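Aldo-keto reductase family 1, member B4 (Aldose reductase) (PDB 4HBK) is an aldose reductase of the aldo/keto reductase family that probably uses NADP(H) to reduce the carbonyl groups of aldehyde substrates. Local coordinates at residues 276-281 against 286-291; 214-219 against 226-231. All blocks are in the same frame, centred on the assembly; numbering follows the deposited sequence.

Interaction 1: residues 276-281 against 286-291; sequences VLLRYL and LIVVPK
Leu281, near the C-terminal end of helix 273-283, sits over Leu286 and Val288, and this corner is the close-packed part of the contact. Leu281 CB lies 3.7 Å from Val288 CG1, while Leu281 CD2 reaches Leu286 CD1, also at 3.7 Å. A chi1 of -63° sets CG of Leu281 beside the backbone N, and chi2 of 169° turns CD1 to Val288 and CD2 to Leu286. Leu281 O takes a weak hydrogen bond from Leu286 N (3.3 Å, N-H...O angle 145°), so the turn leaving the helix is held by backbone and side chains together. In the TIM barrel of this family, this is the helix that leads from the seventh strand, 237-241, into the eighth, 287-288; Leu286, Val288 and Pro290 face the helix, whereas Ile287 and Val289 turn away from it and touch His75. One helical turn back the fit is slacker. Leu278 CD2 approaches Val288 CG2 at 4.0 Å, and Leu278 CD1 meets Pro290 CG at 4.3 Å. Beyond Pro290 the chain leaves the helix, and the partly exposed Lys291 sends NZ to the hydroxyl of Tyr82, the predicted proton donor.

Interaction 2: residues 214-219 against 226-231; sequences LQIEIH and KLVEYA
Ile216 reaches from strand 213-217 into the apolar side of helix 225-233, ending between Leu227 and Val228. At CB the side chain divides. Ile216 CG2 lies 4.1 Å from Leu227 CD2, and CG1, placed between the backbone N and the carbonyl carbon (chi1 42°), carries the chain onward. An extended chi2 of 177° then sends Ile216 CD1 to the helix, where it meets Leu227 CD2 at 3.7 Å and, more loosely, Val228 CG2 at 4.2 Å. That valine methyl is shared: Ile218 CD1 comes to Val228 CG2 at 3.6 Å from just past the strand. At the other end of the contact, Leu214 CD2 packs on Ala231 CB at 3.8 Å and on Leu227 CG. Leu227 thus lies against two strand residues, while the small alanine lets the leucine methyl come close to the helix. The contact is wholly apolar, and all six touching residues are buried. Strand 214-217 and helix 226-231 run nearly antiparallel, at 171°, with their axes 10.6 Å apart at closest approach. Such packing of a helix on the strand before it belongs to a right-handed beta-alpha-beta unit, here completed by strand 237-241, as repeated around the TIM barrel of aldo/keto reductases.

Interaction 2 comes first along the chain and closes before interaction 1 begins; their centres lie 13 Å apart. Both pack a helix against the same parallel sheet, on the sixth and eighth strands, with strand 237-241 between them. The order is reversed: in 214-219 with 226-231 the strand precedes its helix, whereas in 276-281 with 286-291 the helix leads into the strand. Leu286 CD1 packs on Ile218 CG2 (3.9 Å) and Leu286 CD2 on Val228 CG1 (4.0 Å), so the two adjoin as neighbouring parts of the apolar packing between barrel and helices. The side chains of Ile216 and Pro290 lie about 10 and 11 Å from that of Lys111, predicted to lower the pKa of the active-site tyrosine.

Interaction 1: residues 276-281 against 286-291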
ATOM      1  N   VAL A 276     -13.153  10.016  10.417  1.00 13.35           N
ATOM      2  CA  VAL A 276     -14.311   9.208  10.059  1.00 11.46           C
ATOM      3  C   VAL A 276     -14.026   8.355   8.828  1.00 15.10           C
ATOM      4  O   VAL A 276     -14.378   7.171   8.794  1.00 14.30           O
ATOM      5  CB  VAL A 276     -15.555  10.077   9.792  1.00 14.04           C
ATOM      6  CG1 VAL A 276     -16.661   9.244   9.157  1.00 11.92           C
ATOM      7  CG2 VAL A 276     -16.031  10.719  11.082  1.00 14.03           C
ATOM      8  N   LEU A 277     -13.383   8.951   7.820  1.00 13.03           N
ATOM      9  CA  LEU A 277     -13.065   8.236   6.578  1.00 12.85           C
ATOM     10  C   LEU A 277     -12.143   7.026   6.811  1.00 15.68           C
ATOM     11  O   LEU A 277     -12.309   5.967   6.198  1.00 14.03           O
ATOM     12  CB  LEU A 277     -12.446   9.194   5.545  1.00 16.37           C
ATOM     13  CG  LEU A 277     -13.396  10.276   4.995  1.00 18.95           C
ATOM     14  CD1 LEU A 277     -12.678  11.319   4.148  1.00 14.08           C
ATOM     15  CD2 LEU A 277     -14.516   9.622   4.183  1.00 18.21           C
ATOM     16  N   LEU A 278     -11.164   7.193   7.691  1.00 13.95           N
ATOM     17  CA  LEU A 278     -10.259   6.103   8.040  1.00 13.35           C
ATOM     18  C   LEU A 278     -10.941   5.035   8.900  1.00 14.55           C
ATOM     19  O   LEU A 278     -10.724   3.843   8.693  1.00 11.93           O
ATOM     20  CB  LEU A 278      -9.024   6.647   8.757  1.00 12.60           C
ATOM     21  CG  LEU A 278      -8.125   7.534   7.892  1.00  9.94           C
ATOM     22  CD1 LEU A 278      -7.050   8.175   8.719  1.00  9.44           C
ATOM     23  CD2 LEU A 278      -7.499   6.702   6.799  1.00 11.72           C
ATOM     24  N   ARG A 279     -11.757   5.454   9.865  1.00 11.23           N
ATOM     25  CA  ARG A 279     -12.452   4.499  10.721  1.00 11.87           C
ATOM     26  C   ARG A 279     -13.374   3.633   9.878  1.00 14.25           C
ATOM     27  O   ARG A 279     -13.550   2.445  10.153  1.00 14.29           O
ATOM     28  CB  ARG A 279     -13.269   5.212  11.792  1.00 16.13           C
ATOM     29  CG  ARG A 279     -13.902   4.267  12.800  1.00 12.97           C
ATOM     30  CD  ARG A 279     -12.865   3.763  13.790  1.00 13.74           C
ATOM     31  NE  ARG A 279     -13.328   2.536  14.425  1.00 14.83           N
ATOM     32  CZ  ARG A 279     -12.614   1.811  15.276  1.00 20.47           C
ATOM     33  NH1 ARG A 279     -11.381   2.186  15.609  1.00 14.65           N
ATOM     34  NH2 ARG A 279     -13.141   0.707  15.797  1.00 20.90           N
ATOM     35  N   TYR A 280     -13.954   4.243   8.849  1.00 12.71           N
ATOM     36  CA  TYR A 280     -14.831   3.544   7.934  1.00 12.33           C
ATOM     37  C   TYR A 280     -14.093   2.350   7.319  1.00 16.04           C
ATOM     38  O   TYR A 280     -14.617   1.235   7.258  1.00 14.83           O
ATOM     39  CB  TYR A 280     -15.316   4.504   6.837  1.00 13.94           C
ATOM     40  CG  TYR A 280     -15.713   3.809   5.552  1.00 12.98           C
ATOM     41  CD1 TYR A 280     -16.906   3.110   5.464  1.00 15.39           C
ATOM     42  CD2 TYR A 280     -14.894   3.850   4.434  1.00 12.65           C
ATOM     43  CE1 TYR A 280     -17.277   2.470   4.297  1.00 16.61           C
ATOM     44  CE2 TYR A 280     -15.249   3.211   3.258  1.00 12.51           C
ATOM     45  CZ  TYR A 280     -16.442   2.513   3.199  1.00 14.65           C
ATOM     46  OH  TYR A 280     -16.822   1.864   2.044  1.00  9.44           O
ATOM     47  N   LEU A 281     -12.867   2.593   6.869  1.00 12.85           N
ATOM     48  CA  LEU A 281     -12.069   1.554   6.242  1.00 14.96           C
ATOM     49  C   LEU A 281     -11.601   0.552   7.282  1.00 13.78           C
ATOM     50  O   LEU A 281     -11.606  -0.659   7.031  1.00 11.31           O
ATOM     51  CB  LEU A 281     -10.873   2.159   5.506  1.00 11.11           C
ATOM     52  CG  LEU A 281     -11.223   3.088   4.343  1.00 11.45           C
ATOM     53  CD1 LEU A 281      -9.981   3.818   3.875  1.00 10.34           C
ATOM     54  CD2 LEU A 281     -11.847   2.303   3.191  1.00 11.31           C
ATOM     55  N   LEU A 286      -9.737  -3.415   7.074  1.00 12.89           N
ATOM     56  CA  LEU A 286      -8.663  -3.000   6.169  1.00 12.21           C
ATOM     57  C   LEU A 286      -7.504  -2.402   6.953  1.00  9.39           C
ATOM     58  O   LEU A 286      -7.693  -1.887   8.057  1.00 10.76           O
ATOM     59  CB  LEU A 286      -9.181  -1.952   5.178  1.00  6.98           C
ATOM     60  CG  LEU A 286     -10.407  -2.409   4.381  1.00 10.62           C
ATOM     61  CD1 LEU A 286     -11.032  -1.264   3.603  1.00  7.46           C
ATOM     62  CD2 LEU A 286     -10.034  -3.554   3.431  1.00  8.52           C
ATOM     63  N   ILE A 287      -6.308  -2.495   6.384  1.00  9.48           N
ATOM     64  CA  ILE A 287      -5.172  -1.699   6.828  1.00  8.85           C
ATOM     65  C   ILE A 287      -5.299  -0.371   6.102  1.00  8.18           C
ATOM     66  O   ILE A 287      -5.858  -0.326   5.013  1.00  9.40           O
ATOM     67  CB  ILE A 287      -3.842  -2.361   6.423  1.00 10.30           C
ATOM     68  CG1 ILE A 287      -3.665  -3.709   7.148  1.00  9.92           C
ATOM     69  CG2 ILE A 287      -2.679  -1.442   6.707  1.00  6.76           C
ATOM     70  CD1 ILE A 287      -3.916  -4.918   6.265  1.00  8.31           C
ATOM     71  N   VAL A 288      -4.821   0.721   6.690  1.00  7.09           N
ATOM     72  CA  VAL A 288      -4.830   1.990   5.968  1.00 10.01           C
ATOM     73  C   VAL A 288      -3.453   2.639   5.984  1.00  8.54           C
ATOM     74  O   VAL A 288      -2.756   2.601   7.003  1.00 10.96           O
ATOM     75  CB  VAL A 288      -5.908   2.975   6.518  1.00 10.27           C
ATOM     76  CG1 VAL A 288      -7.306   2.357   6.393  1.00 11.12           C
ATOM     77  CG2 VAL A 288      -5.601   3.368   7.965  1.00  8.21           C
ATOM     78  N   VAL A 289      -3.072   3.244   4.863  1.00  7.52           N
ATOM     79  CA  VAL A 289      -1.777   3.905   4.754  1.00  6.30           C
ATOM     80  C   VAL A 289      -1.944   5.325   4.190  1.00 10.37           C
ATOM     81  O   VAL A 289      -1.470   5.631   3.096  1.00  9.51           O
ATOM     82  CB  VAL A 289      -0.766   3.060   3.911  1.00  9.04           C
ATOM     83  CG1 VAL A 289      -0.419   1.754   4.640  1.00  5.73           C
ATOM     84  CG2 VAL A 289      -1.336   2.740   2.539  1.00  7.76           C
ATOM     85  N   PRO A 290      -2.612   6.209   4.958  1.00 10.26           N
ATOM     86  CA  PRO A 290      -2.818   7.593   4.521  1.00 12.15           C
ATOM     87  C   PRO A 290      -1.480   8.301   4.323  1.00 12.96           C
ATOM     88  O   PRO A 290      -0.626   8.242   5.211  1.00 12.11           O
ATOM     89  CB  PRO A 290      -3.578   8.221   5.695  1.00  7.28           C
ATOM     90  CG  PRO A 290      -3.199   7.399   6.871  1.00  9.18           C
ATOM     91  CD  PRO A 290      -3.101   5.991   6.328  1.00  7.38           C
ATOM     92  N   LYS A 291      -1.310   8.943   3.172  1.00 12.74           N
ATOM     93  CA  LYS A 291      -0.094   9.689   2.852  1.00 16.20           C
ATOM     94  C   LYS A 291      -0.141  11.101   3.439  1.00 16.94           C
ATOM     95  O   LYS A 291      -1.135  11.808   3.301  1.00 15.39           O
ATOM     96  CB  LYS A 291       0.061   9.805   1.333  1.00 16.48           C
ATOM     97  CG  LYS A 291       0.047   8.479   0.600  1.00 25.02           C
ATOM     98  CD  LYS A 291       0.090   8.659  -0.925  1.00 30.86           C
ATOM     99  CE  LYS A 291       0.138   7.307  -1.651  1.00 31.17           C
ATOM    100  NZ  LYS A 291       1.518   6.938  -2.050  1.00 27.60           N
TER

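Interaction 2: residues 214-219 against 226-231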
ATOM      1  N   LEU A 214      -2.908  -7.534  -0.215  1.00  7.51           N
ATOM      2  CA  LEU A 214      -3.251  -6.877  -1.467  1.00  7.66           C
ATOM      3  C   LEU A 214      -3.441  -5.408  -1.120  1.00  7.94           C
ATOM      4  O   LEU A 214      -4.160  -5.090  -0.163  1.00  6.60           O
ATOM      5  CB  LEU A 214      -4.557  -7.449  -2.034  1.00  8.78           C
ATOM      6  CG  LEU A 214      -5.182  -6.720  -3.231  1.00  9.17           C
ATOM      7  CD1 LEU A 214      -4.338  -6.888  -4.491  1.00  6.76           C
ATOM      8  CD2 LEU A 214      -6.625  -7.174  -3.482  1.00  5.88           C
ATOM      9  N   GLN A 215      -2.778  -4.526  -1.863  1.00  6.08           N
ATOM     10  CA  GLN A 215      -2.927  -3.090  -1.652  1.00  7.66           C
ATOM     11  C   GLN A 215      -3.593  -2.505  -2.886  1.00  7.80           C
ATOM     12  O   GLN A 215      -3.122  -2.707  -3.997  1.00  9.35           O
ATOM     13  CB  GLN A 215      -1.570  -2.400  -1.384  1.00  6.21           C
ATOM     14  CG  GLN A 215      -1.692  -0.881  -1.140  1.00  8.61           C
ATOM     15  CD  GLN A 215      -0.369  -0.188  -0.760  1.00  9.83           C
ATOM     16  OE1 GLN A 215       0.003   0.813  -1.368  1.00  9.54           O
ATOM     17  NE2 GLN A 215       0.322  -0.707   0.260  1.00  7.36           N
ATOM     18  N   ILE A 216      -4.693  -1.794  -2.684  1.00  6.85           N
ATOM     19  CA  ILE A 216      -5.497  -1.269  -3.779  1.00  6.31           C
ATOM     20  C   ILE A 216      -6.133   0.027  -3.315  1.00  9.79           C
ATOM     21  O   ILE A 216      -6.178   0.297  -2.112  1.00 10.22           O
ATOM     22  CB  ILE A 216      -6.635  -2.239  -4.153  1.00  9.54           C
ATOM     23  CG1 ILE A 216      -7.289  -2.810  -2.877  1.00  8.75           C
ATOM     24  CG2 ILE A 216      -6.115  -3.351  -5.059  1.00  6.43           C
ATOM     25  CD1 ILE A 216      -8.486  -3.739  -3.134  1.00  9.13           C
ATOM     26  N   GLU A 217      -6.641   0.817  -4.260  1.00  8.30           N
ATOM     27  CA  GLU A 217      -7.367   2.038  -3.929  1.00 10.09           C
ATOM     28  C   GLU A 217      -8.697   1.717  -3.269  1.00 12.33           C
ATOM     29  O   GLU A 217      -9.541   1.021  -3.841  1.00 12.78           O
ATOM     30  CB  GLU A 217      -7.601   2.892  -5.177  1.00 10.39           C
ATOM     31  CG  GLU A 217      -8.602   4.031  -4.982  1.00 10.16           C
ATOM     32  CD  GLU A 217      -8.813   4.835  -6.262  1.00 15.17           C
ATOM     33  OE1 GLU A 217      -8.139   4.543  -7.279  1.00 12.23           O
ATOM     34  OE2 GLU A 217      -9.650   5.757  -6.249  1.00 18.96           O
ATOM     35  N   ILE A 218      -8.879   2.231  -2.058  1.00 11.13           N
ATOM     36  CA  ILE A 218     -10.125   2.045  -1.326  1.00 12.19           C
ATOM     37  C   ILE A 218     -10.434   3.289  -0.481  1.00 13.07           C
ATOM     38  O   ILE A 218      -9.588   3.774   0.294  1.00 11.10           O
ATOM     39  CB  ILE A 218     -10.076   0.797  -0.407  1.00 10.83           C
ATOM     40  CG1 ILE A 218      -9.456  -0.400  -1.125  1.00  7.69           C
ATOM     41  CG2 ILE A 218     -11.475   0.436   0.100  1.00 10.93           C
ATOM     42  CD1 ILE A 218      -9.307  -1.618  -0.208  1.00  6.82           C
ATOM     43  N   HIS A 219     -11.645   3.808  -0.637  1.00 12.37           N
ATOM     44  CA  HIS A 219     -12.109   4.925   0.171  1.00 12.29           C
ATOM     45  C   HIS A 219     -13.609   5.093  -0.039  1.00 15.11           C
ATOM     46  O   HIS A 219     -14.215   4.406  -0.872  1.00 14.02           O
ATOM     47  CB  HIS A 219     -11.355   6.207  -0.184  1.00 10.79           C
ATOM     48  CG  HIS A 219     -11.328   6.488  -1.650  1.00 13.47           C
ATOM     49  ND1 HIS A 219     -12.369   7.109  -2.301  1.00 13.35           N
ATOM     50  CD2 HIS A 219     -10.410   6.190  -2.599  1.00 12.33           C
ATOM     51  CE1 HIS A 219     -12.082   7.210  -3.589  1.00 16.23           C
ATOM     52  NE2 HIS A 219     -10.900   6.653  -3.798  1.00 14.32           N
ATOM     53  N   LYS A 226     -16.446  -5.636  -4.102  1.00 17.01           N
ATOM     54  CA  LYS A 226     -16.340  -6.983  -4.657  1.00 18.79           C
ATOM     55  C   LYS A 226     -14.928  -7.559  -4.584  1.00 15.20           C
ATOM     56  O   LYS A 226     -14.740  -8.717  -4.212  1.00 13.52           O
ATOM     57  CB  LYS A 226     -16.873  -7.032  -6.090  1.00 23.10           C
ATOM     58  CG  LYS A 226     -18.383  -6.895  -6.166  1.00 28.19           C
ATOM     59  CD  LYS A 226     -18.889  -7.032  -7.591  1.00 34.92           C
ATOM     60  CE  LYS A 226     -20.406  -7.110  -7.617  1.00 43.15           C
ATOM     61  NZ  LYS A 226     -20.941  -7.501  -8.952  1.00 41.76           N
ATOM     62  N   LEU A 227     -13.944  -6.747  -4.943  1.00 13.58           N
ATOM     63  CA  LEU A 227     -12.557  -7.168  -4.891  1.00 11.87           C
ATOM     64  C   LEU A 227     -12.122  -7.400  -3.450  1.00 11.31           C
ATOM     65  O   LEU A 227     -11.447  -8.381  -3.150  1.00 11.18           O
ATOM     66  CB  LEU A 227     -11.663  -6.117  -5.544  1.00 12.42           C
ATOM     67  CG  LEU A 227     -10.183  -6.492  -5.573  1.00 11.67           C
ATOM     68  CD1 LEU A 227     -10.024  -7.891  -6.178  1.00  9.39           C
ATOM     69  CD2 LEU A 227      -9.361  -5.440  -6.337  1.00  7.64           C
ATOM     70  N   VAL A 228     -12.505  -6.497  -2.554  1.00 13.01           N
ATOM     71  CA  VAL A 228     -12.119  -6.636  -1.156  1.00 11.83           C
ATOM     72  C   VAL A 228     -12.710  -7.911  -0.571  1.00 15.17           C
ATOM     73  O   VAL A 228     -12.035  -8.659   0.142  1.00 13.31           O
ATOM     74  CB  VAL A 228     -12.589  -5.455  -0.299  1.00  9.86           C
ATOM     75  CG1 VAL A 228     -12.480  -5.826   1.171  1.00 10.30           C
ATOM     76  CG2 VAL A 228     -11.764  -4.187  -0.615  1.00  9.00           C
ATOM     77  N   GLU A 229     -13.976  -8.164  -0.876  1.00 14.73           N
ATOM     78  CA  GLU A 229     -14.621  -9.362  -0.356  1.00 17.53           C
ATOM     79  C   GLU A 229     -13.935 -10.604  -0.910  1.00 14.52           C
ATOM     80  O   GLU A 229     -13.678 -11.559  -0.176  1.00 14.86           O
ATOM     81  CB  GLU A 229     -16.114  -9.362  -0.680  1.00 13.19           C
ATOM     82  CG  GLU A 229     -16.905  -8.359   0.150  1.00 16.84           C
ATOM     83  CD  GLU A 229     -18.404  -8.448  -0.104  1.00 25.73           C
ATOM     84  OE1 GLU A 229     -19.177  -7.956   0.743  1.00 27.07           O
ATOM     85  OE2 GLU A 229     -18.811  -9.010  -1.148  1.00 28.89           O
ATOM     86  N   TYR A 230     -13.630 -10.582  -2.203  1.00 13.28           N
ATOM     87  CA  TYR A 230     -12.914 -11.690  -2.805  1.00 13.25           C
ATOM     88  C   TYR A 230     -11.570 -11.934  -2.125  1.00 14.37           C
ATOM     89  O   TYR A 230     -11.271 -13.050  -1.712  1.00 12.34           O
ATOM     90  CB  TYR A 230     -12.668 -11.476  -4.290  1.00 14.97           C
ATOM     91  CG  TYR A 230     -11.606 -12.437  -4.783  1.00 21.63           C
ATOM     92  CD1 TYR A 230     -11.896 -13.794  -4.978  1.00 14.88           C
ATOM     93  CD2 TYR A 230     -10.305 -12.004  -5.000  1.00 14.91           C
ATOM     94  CE1 TYR A 230     -10.919 -14.676  -5.406  1.00 17.11           C
ATOM     95  CE2 TYR A 230      -9.320 -12.880  -5.423  1.00 14.93           C
ATOM     96  CZ  TYR A 230      -9.630 -14.208  -5.628  1.00 17.61           C
ATOM     97  OH  TYR A 230      -8.638 -15.067  -6.045  1.00 18.64           O
ATOM     98  N   ALA A 231     -10.750 -10.894  -2.019  1.00 10.58           N
ATOM     99  CA  ALA A 231      -9.426 -11.074  -1.439  1.00 12.20           C
ATOM    100  C   ALA A 231      -9.481 -11.632  -0.006  1.00 11.67           C
ATOM    101  O   ALA A 231      -8.737 -12.554   0.335  1.00 10.52           O
ATOM    102  CB  ALA A 231      -8.605  -9.777  -1.507  1.00 10.91           C
TER